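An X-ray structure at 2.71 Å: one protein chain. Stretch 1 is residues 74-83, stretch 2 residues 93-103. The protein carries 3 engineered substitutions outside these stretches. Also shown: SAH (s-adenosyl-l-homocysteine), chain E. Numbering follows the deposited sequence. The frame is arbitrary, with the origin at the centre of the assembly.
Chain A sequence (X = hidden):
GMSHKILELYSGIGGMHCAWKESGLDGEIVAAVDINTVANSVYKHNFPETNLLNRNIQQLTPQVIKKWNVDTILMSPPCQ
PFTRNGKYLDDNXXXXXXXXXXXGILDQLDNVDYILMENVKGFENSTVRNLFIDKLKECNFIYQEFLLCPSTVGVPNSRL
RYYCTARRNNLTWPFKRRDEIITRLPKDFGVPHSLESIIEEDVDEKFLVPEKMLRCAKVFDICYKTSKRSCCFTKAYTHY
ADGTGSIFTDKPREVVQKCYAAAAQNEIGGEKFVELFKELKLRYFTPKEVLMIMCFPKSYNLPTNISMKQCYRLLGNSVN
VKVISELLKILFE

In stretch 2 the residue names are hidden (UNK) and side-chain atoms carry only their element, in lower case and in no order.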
ATOM      1  N   LEU A  74       7.473  -7.436  -9.745  1.00 37.37           N
ATOM      2  CA  LEU A  74       6.986  -6.597  -8.649  1.00 30.86           C
ATOM      3  C   LEU A  74       5.577  -7.039  -8.281  1.00 30.85           C
ATOM      4  O   LEU A  74       4.685  -7.074  -9.130  1.00 28.74           O
ATOM      5  CB  LEU A  74       6.983  -5.124  -9.051  1.00 24.73           C
ATOM      6  CG  LEU A  74       8.335  -4.537  -9.446  1.00 28.09           C
ATOM      7  CD1 LEU A  74       8.180  -3.063  -9.757  1.00 27.67           C
ATOM      8  CD2 LEU A  74       9.363  -4.758  -8.346  1.00 25.23           C
ATOM      9  N   MET A  75       5.368  -7.379  -7.019  1.00 22.23           N
ATOM     10  CA  MET A  75       4.102  -7.980  -6.645  1.00 27.27           C
ATOM     11  C   MET A  75       3.648  -7.676  -5.226  1.00 24.17           C
ATOM     12  O   MET A  75       4.439  -7.690  -4.291  1.00 22.78           O
ATOM     13  CB  MET A  75       4.175  -9.490  -6.849  1.00 20.70           C
ATOM     14  CG  MET A  75       5.264 -10.174  -6.056  1.00 24.03           C
ATOM     15  SD  MET A  75       5.187 -11.958  -6.296  1.00 27.25           S
ATOM     16  CE  MET A  75       6.509 -12.509  -5.225  1.00 42.60           C
ATOM     17  N   SER A  76       2.357  -7.409  -5.075  1.00 23.50           N
ATOM     18  CA  SER A  76       1.772  -7.252  -3.753  1.00 25.13           C
ATOM     19  C   SER A  76       0.490  -8.073  -3.629  1.00 26.46           C
ATOM     20  O   SER A  76      -0.609  -7.521  -3.642  1.00 29.92           O
ATOM     21  CB  SER A  76       1.516  -5.772  -3.438  1.00 32.92           C
ATOM     22  OG  SER A  76       0.942  -5.100  -4.545  1.00 35.76           O
ATOM     23  N   PRO A  77       0.637  -9.403  -3.505  1.00 33.97           N
ATOM     24  CA  PRO A  77      -0.503 -10.321  -3.412  1.00 29.63           C
ATOM     25  C   PRO A  77      -1.329 -10.087  -2.152  1.00 36.53           C
ATOM     26  O   PRO A  77      -0.773 -10.021  -1.056  1.00 43.72           O
ATOM     27  CB  PRO A  77       0.162 -11.701  -3.371  1.00 28.56           C
ATOM     28  CG  PRO A  77       1.537 -11.450  -2.858  1.00 33.48           C
ATOM     29  CD  PRO A  77       1.926 -10.108  -3.392  1.00 39.28           C
ATOM     30  N   PRO A  78      -2.655  -9.966  -2.310  1.00 29.38           N
ATOM     31  CA  PRO A  78      -3.573  -9.667  -1.210  1.00 27.06           C
ATOM     32  C   PRO A  78      -3.727 -10.852  -0.270  1.00 34.48           C
ATOM     33  O   PRO A  78      -3.445 -11.987  -0.657  1.00 25.21           O
ATOM     34  CB  PRO A  78      -4.892  -9.422  -1.936  1.00 28.73           C
ATOM     35  CG  PRO A  78      -4.802 -10.288  -3.142  1.00 27.64           C
ATOM     36  CD  PRO A  78      -3.375 -10.193  -3.576  1.00 25.88           C
ATOM     37  N   CYS A  79      -4.219 -10.606   0.935  1.00 52.57           N
ATOM     38  CA  CYS A  79      -4.530 -11.682   1.860  1.00 51.96           C
ATOM     39  C   CYS A  79      -5.974 -12.119   1.676  1.00 48.12           C
ATOM     40  O   CYS A  79      -6.904 -11.451   2.078  1.00 42.19           O
ATOM     41  CB  CYS A  79      -4.328 -11.209   3.280  1.00 48.23           C
ATOM     42  SG  CYS A  79      -3.970 -12.466   4.497  1.00 46.16           S
ATOM     43  N   GLN A  80      -6.123 -13.280   1.072  1.00 44.90           N
ATOM     44  CA  GLN A  80      -7.393 -13.828   0.723  1.00 44.52           C
ATOM     45  C   GLN A  80      -7.377 -15.231   1.213  1.00 44.67           C
ATOM     46  O   GLN A  80      -6.327 -15.801   1.388  1.00 55.31           O
ATOM     47  CB  GLN A  80      -7.565 -13.813  -0.768  1.00 39.30           C
ATOM     48  CG  GLN A  80      -7.845 -12.450  -1.307  1.00 37.95           C
ATOM     49  CD  GLN A  80      -8.203 -12.497  -2.756  1.00 50.66           C
ATOM     50  OE1 GLN A  80      -7.416 -12.920  -3.566  1.00 51.30           O
ATOM     51  NE2 GLN A  80      -9.384 -12.034  -3.091  1.00 56.15           N
ATOM     52  N   PRO A  81      -8.550 -15.770   1.470  1.00 31.04           N
ATOM     53  CA  PRO A  81      -8.694 -17.106   2.026  1.00 31.29           C
ATOM     54  C   PRO A  81      -8.394 -18.237   1.072  1.00 30.59           C
ATOM     55  O   PRO A  81      -8.459 -18.090  -0.116  1.00 31.16           O
ATOM     56  CB  PRO A  81     -10.161 -17.156   2.424  1.00 33.85           C
ATOM     57  CG  PRO A  81     -10.799 -16.026   1.721  1.00 34.93           C
ATOM     58  CD  PRO A  81      -9.757 -14.978   1.685  1.00 33.36           C
ATOM     59  N   PHE A  82      -8.032 -19.367   1.636  1.00 35.19           N
ATOM     60  CA  PHE A  82      -8.054 -20.623   0.936  1.00 40.71           C
ATOM     61  C   PHE A  82      -9.245 -21.472   1.353  1.00 45.94           C
ATOM     62  O   PHE A  82      -9.699 -22.281   0.598  1.00 53.21           O
ATOM     63  CB  PHE A  82      -6.762 -21.377   1.207  1.00 53.21           C
ATOM     64  CG  PHE A  82      -5.542 -20.544   1.032  1.00 47.67           C
ATOM     65  CD1 PHE A  82      -4.864 -20.557  -0.153  1.00 46.00           C
ATOM     66  CD2 PHE A  82      -5.103 -19.727   2.038  1.00 48.31           C
ATOM     67  CE1 PHE A  82      -3.750 -19.791  -0.331  1.00 45.63           C
ATOM     68  CE2 PHE A  82      -3.993 -18.946   1.866  1.00 53.58           C
ATOM     69  CZ  PHE A  82      -3.312 -18.985   0.676  1.00 48.34           C
ATOM     70  N   THR A  83      -9.763 -21.262   2.547  1.00 42.28           N
ATOM     71  CA  THR A  83     -10.837 -22.094   3.047  1.00 46.12           C
ATOM     72  C   THR A  83     -11.991 -21.309   3.662  1.00 49.95           C
ATOM     73  O   THR A  83     -11.796 -20.270   4.251  1.00 54.83           O
ATOM     74  CB  THR A  83     -10.299 -23.161   4.022  1.00 46.34           C
ATOM     75  OG1 THR A  83     -10.294 -22.662   5.354  1.00 50.31           O
ATOM     76  CG2 THR A  83      -8.910 -23.525   3.668  1.00 36.91           C
ATOM     77  N   UNK A  93     -12.394 -19.467  -8.376  1.00 51.49           N
ATOM     78  CA  UNK A  93     -13.191 -18.443  -7.716  1.00 52.46           C
ATOM     79  C   UNK A  93     -12.263 -17.241  -7.586  1.00 55.68           C
ATOM     80  O   UNK A  93     -11.152 -17.374  -7.072  1.00 55.14           O
ATOM     81  c   UNK A  93     -13.653 -18.953  -6.346  1.00 68.26           C
ATOM     82  o   UNK A  93     -15.302 -17.213  -6.315  1.00 68.51           O
ATOM     83  c   UNK A  93     -14.620 -18.007  -5.641  1.00 66.46           C
ATOM     84  o   UNK A  93     -14.709 -18.076  -4.396  1.00 61.03           O
ATOM     85  N   UNK A  94     -12.694 -16.068  -8.083  1.00 68.45           N
ATOM     86  CA  UNK A  94     -11.792 -14.911  -8.164  1.00 68.68           C
ATOM     87  C   UNK A  94     -11.390 -14.368  -6.802  1.00 68.25           C
ATOM     88  O   UNK A  94     -10.503 -13.520  -6.716  1.00 78.76           O
ATOM     89  c   UNK A  94     -13.747 -14.612  -9.538  1.00 64.14           C
ATOM     90  c   UNK A  94     -14.021 -15.767  -8.644  1.00 58.62           C
ATOM     91  c   UNK A  94     -12.633 -13.858  -8.894  1.00 67.29           C
ATOM     92  N   UNK A  95     -12.038 -14.843  -5.748  1.00 45.70           N
ATOM     93  CA  UNK A  95     -11.783 -14.307  -4.422  1.00 47.79           C
ATOM     94  C   UNK A  95     -10.949 -15.242  -3.553  1.00 38.91           C
ATOM     95  O   UNK A  95     -10.952 -15.125  -2.330  1.00 45.06           O
ATOM     96  c   UNK A  95     -16.831 -14.093  -5.252  1.00123.02           C
ATOM     97  n   UNK A  95     -17.034 -15.389  -5.453  1.00121.99           N
ATOM     98  c   UNK A  95     -15.481 -14.581  -3.246  1.00113.46           C
ATOM     99  n   UNK A  95     -16.100 -13.684  -4.219  1.00120.91           N
ATOM    100  c   UNK A  95     -14.112 -15.072  -3.698  1.00100.26           C
ATOM    101  c   UNK A  95     -13.099 -13.945  -3.731  1.00 86.31           C
ATOM    102  n   UNK A  95     -17.358 -13.208  -6.087  1.00122.16           N
ATOM    103  N   UNK A  96     -10.229 -16.167  -4.175  1.00 34.86           N
ATOM    104  CA  UNK A  96      -9.329 -17.010  -3.398  1.00 37.46           C
ATOM    105  C   UNK A  96      -7.861 -16.752  -3.693  1.00 36.52           C
ATOM    106  O   UNK A  96      -7.491 -16.345  -4.798  1.00 28.19           O
ATOM    107  o   UNK A  96      -8.545 -19.163  -4.214  1.00 25.84           O
ATOM    108  c   UNK A  96      -9.624 -18.517  -3.531  1.00 33.37           C
ATOM    109  c   UNK A  96     -10.908 -18.741  -4.273  1.00 34.15           C
ATOM    110  N   UNK A  97      -7.035 -17.005  -2.687  1.00 31.55           N
ATOM    111  CA  UNK A  97      -5.621 -16.686  -2.753  1.00 31.52           C
ATOM    112  C   UNK A  97      -4.933 -17.333  -3.952  1.00 28.13           C
ATOM    113  O   UNK A  97      -5.110 -18.519  -4.233  1.00 24.43           O
ATOM    114  c   UNK A  97      -4.927 -17.060  -1.447  1.00 33.12           C
ATOM    115  o   UNK A  97      -3.298 -15.372  -1.885  1.00 52.73           O
ATOM    116  c   UNK A  97      -3.885 -16.051  -1.041  1.00 43.17           C
ATOM    117  n   UNK A  97      -3.649 -15.937   0.260  1.00 42.53           N
ATOM    118  N   UNK A  98      -4.150 -16.527  -4.654  1.00 32.36           N
ATOM    119  CA  UNK A  98      -3.558 -16.923  -5.918  1.00 32.86           C
ATOM    120  C   UNK A  98      -2.056 -17.117  -5.776  1.00 31.51           C
ATOM    121  O   UNK A  98      -1.400 -17.616  -6.686  1.00 31.78           O
ATOM    122  c   UNK A  98      -3.848 -15.844  -6.960  1.00 69.60           C
ATOM    123  o   UNK A  98      -5.038 -15.140  -6.625  1.00 86.89           O
ATOM    124  N   UNK A  99      -1.525 -16.727  -4.620  1.00 39.64           N
ATOM    125  CA  UNK A  99      -0.082 -16.670  -4.395  1.00 30.78           C
ATOM    126  C   UNK A  99       0.609 -18.029  -4.474  1.00 30.55           C
ATOM    127  O   UNK A  99       1.749 -18.129  -4.941  1.00 29.75           O
ATOM    128  c   UNK A  99       1.647 -15.586  -2.891  1.00 29.13           C
ATOM    129  c   UNK A  99       0.218 -16.011  -3.048  1.00 28.05           C
ATOM    130  c   UNK A  99       2.234 -14.744  -3.821  1.00 29.54           C
ATOM    131  c   UNK A  99       4.301 -14.791  -2.609  1.00 31.71           C
ATOM    132  c   UNK A  99       3.555 -14.348  -3.685  1.00 35.38           C
ATOM    133  c   UNK A  99       3.725 -15.626  -1.672  1.00 33.24           C
ATOM    134  c   UNK A  99       2.403 -16.019  -1.813  1.00 30.11           C
ATOM    135  N   UNK A 100      -0.079 -19.069  -4.012  1.00 28.12           N
ATOM    136  CA  UNK A 100       0.458 -20.424  -4.056  1.00 31.01           C
ATOM    137  C   UNK A 100       0.843 -20.840  -5.474  1.00 30.99           C
ATOM    138  O   UNK A 100       1.766 -21.632  -5.666  1.00 34.06           O
ATOM    139  c   UNK A 100       0.847 -21.584  -1.394  1.00 42.11           C
ATOM    140  c   UNK A 100      -0.566 -21.535  -1.955  1.00 39.50           C
ATOM    141  c   UNK A 100      -0.543 -21.425  -3.478  1.00 33.06           C
ATOM    142  c   UNK A 100      -1.361 -22.756  -1.529  1.00 38.77           C
ATOM    143  N   UNK A 101       0.129 -20.307  -6.460  1.00 23.81           N
ATOM    144  CA  UNK A 101       0.423 -20.585  -7.854  1.00 21.05           C
ATOM    145  C   UNK A 101       1.791 -20.042  -8.256  1.00 28.49           C
ATOM    146  O   UNK A 101       2.514 -20.677  -9.025  1.00 31.67           O
ATOM    147  c   UNK A 101       0.073 -19.077 -10.994  1.00 26.74           C
ATOM    148  c   UNK A 101      -0.652 -19.994  -8.759  1.00 21.20           C
ATOM    149  c   UNK A 101      -0.343 -20.158 -10.224  1.00 34.19           C
ATOM    150  c   UNK A 101       0.356 -19.228 -12.335  1.00 27.15           C
ATOM    151  c   UNK A 101      -0.163 -21.564 -12.179  1.00 32.64           C
ATOM    152  c   UNK A 101      -0.448 -21.404 -10.836  1.00 33.73           C
ATOM    153  o   UNK A 101       0.518 -20.632 -14.261  1.00 23.91           O
ATOM    154  c   UNK A 101       0.236 -20.474 -12.925  1.00 26.60           C
ATOM    155  N   UNK A 102       2.140 -18.870  -7.732  1.00 32.21           N
ATOM    156  CA  UNK A 102       3.426 -18.250  -8.042  1.00 34.90           C
ATOM    157  C   UNK A 102       4.585 -19.066  -7.489  1.00 33.67           C
ATOM    158  O   UNK A 102       5.523 -19.389  -8.218  1.00 40.12           O
ATOM    159  c   UNK A 102       2.733 -14.433  -7.671  1.00 42.98           C
ATOM    160  c   UNK A 102       2.532 -15.937  -9.666  1.00 29.03           C
ATOM    161  c   UNK A 102       3.484 -16.819  -7.509  1.00 37.62           C
ATOM    162  c   UNK A 102       2.484 -15.854  -8.145  1.00 37.88           C
ATOM    163  N   UNK A 103       4.508 -19.393  -6.202  1.00 27.88           N
ATOM    164  CA  UNK A 103       5.508 -20.227  -5.546  1.00 34.84           C
ATOM    165  C   UNK A 103       5.771 -21.487  -6.359  1.00 47.40           C
ATOM    166  O   UNK A 103       6.916 -21.921  -6.509  1.00 57.26           O
ATOM    167  c   UNK A 103       4.903 -19.383  -3.253  1.00 41.74           C
ATOM    168  c   UNK A 103       4.353 -19.666  -1.869  1.00 41.89           C
ATOM    169  c   UNK A 103       5.052 -20.629  -4.133  1.00 33.48           C
ATOM    170  c   UNK A 103       6.023 -21.624  -3.514  1.00 30.06           C
TER
HETATM  171  N   SAH E 401      -0.141  -2.766  -5.026  1.00 43.75           N
HETATM  172  CA  SAH E 401      -1.325  -2.467  -5.824  1.00 46.02           C
HETATM  173  CB  SAH E 401      -2.536  -3.328  -5.444  1.00 51.64           C
HETATM  174  CG  SAH E 401      -2.384  -4.330  -4.301  1.00 52.19           C
HETATM  175  SD  SAH E 401      -3.998  -4.790  -3.611  1.00 73.97           S
HETATM  176  C   SAH E 401      -1.667  -0.974  -5.810  1.00 43.48           C
HETATM  177  O   SAH E 401      -2.836  -0.583  -5.808  1.00 54.19           O
HETATM  178  OXT SAH E 401      -0.786  -0.117  -5.814  1.00 28.29           O
HETATM  179  C5' SAH E 401      -4.081  -6.324  -4.574  1.00 73.23           C
HETATM  180  C4' SAH E 401      -4.828  -6.195  -5.903  1.00 77.77           C
HETATM  181  O4' SAH E 401      -4.607  -7.358  -6.678  1.00 78.51           O
HETATM  182  C3' SAH E 401      -6.337  -6.052  -5.755  1.00 82.59           C
HETATM  183  O3' SAH E 401      -6.734  -4.760  -6.158  1.00 87.92           O
HETATM  184  C2' SAH E 401      -6.947  -7.103  -6.671  1.00 77.04           C
HETATM  185  O2' SAH E 401      -7.827  -6.522  -7.606  1.00 76.28           O
HETATM  186  C1' SAH E 401      -5.768  -7.720  -7.401  1.00 73.47           C
HETATM  187  N9  SAH E 401      -5.881  -9.191  -7.486  1.00 66.95           N
HETATM  188  C8  SAH E 401      -6.316 -10.046  -6.504  1.00 65.34           C
HETATM  189  N7  SAH E 401      -6.265 -11.312  -6.979  1.00 61.67           N
HETATM  190  C5  SAH E 401      -5.806 -11.282  -8.250  1.00 55.84           C
HETATM  191  C6  SAH E 401      -5.565 -12.280  -9.188  1.00 48.13           C
HETATM  192  N6  SAH E 401      -5.796 -13.554  -8.889  1.00 39.35           N
HETATM  193  N1  SAH E 401      -5.083 -11.938 -10.436  1.00 51.61           N
HETATM  194  C2  SAH E 401      -4.845 -10.614 -10.747  1.00 53.69           C
HETATM  195  N3  SAH E 401      -5.088  -9.628  -9.812  1.00 57.66           N
HETATM  196  C4  SAH E 401      -5.561  -9.954  -8.583  1.00 59.93           C

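Position 93 carries two carbons, the second bearing two oxygens, and stays clear of stretch 1: a carboxylate one carbon from the backbone, Asp93. Position 94 has three carbons closing a ring onto the backbone N, so it is Pro94; its CA-to-CB bond points away, and its O lies 4.1 Å from Gln80 NE2.

At position 95, three carbons lead to a nitrogen and then to a carbon with two more nitrogens, a guanidinium. This is Arg95, whose end leads away from stretch 1; NH1 forms a salt bridge with Asp93 OD2 at 2.7 Å, tying the side chains of a type I turn together. Position 96 shows one carbon carrying an oxygen and a carbon, the beta-branched Thr96. Its N closes the turn onto Asp93 O at 3.3 Å, and its CA lies 3.6 Å from Pro81 O in a CA-H...O contact.

Position 97 has two carbons, the second carrying one oxygen and one nitrogen. The side-chain nitrogen of position 97 is 2.9 Å from Gln80 O, and CB sits over one face of the Phe82 ring. A short carboxamide fits: Asn97, with ND2 the atom near Gln80 O. Position 98, one carbon then one oxygen, is Ser98; OG makes weak hydrogen bonds to Thr96 O at 3.3 Å and from SAH N6 at 2.9 Å.

Position 99 is one carbon followed by a plain six-carbon ring, with Pro77 CG and Met75 CE close by: Phe99. Its CD1 is 3.5 Å from Pro77 CG, while Met75 CE reaches the ring edge, 3.8 Å from CE1. Position 100 has four carbons forked at the second, Leu100, whose CG lies 4.0 Å from Phe82 CE1. Position 101, a six-carbon ring bearing an oxygen, is Tyr101, out of reach of stretch 1. Position 102 again has four carbons forked at the second, pointing toward stretch 1: Leu102, its CD1 3.7 Å from Met75 SD. Position 103 forks at its first carbon, one arm two carbons long, giving Ile103, which makes no contact.

The contact combines backbone pairing with apolar packing. Asn97 N donates to Pro81 O at 3.1 Å and a nearly straight 170°, fixing the register of two loops; the Asn97 side chain fills the space between Gln80 and Phe82. Farther along, Phe99 and the helical Leu102 both have CA-to-CB bonds toward stretch 1, and both side chains pack against Met75, with Pro77 also against Phe99. The two segments also meet through the ligand: Ser76 OG accepts from SAH N at 2.6 Å, and Ser98 OG accepts a weak hydrogen bond from N6 at the other end.

Stretch 2, residues 93-103: DPRTNSFLYLI
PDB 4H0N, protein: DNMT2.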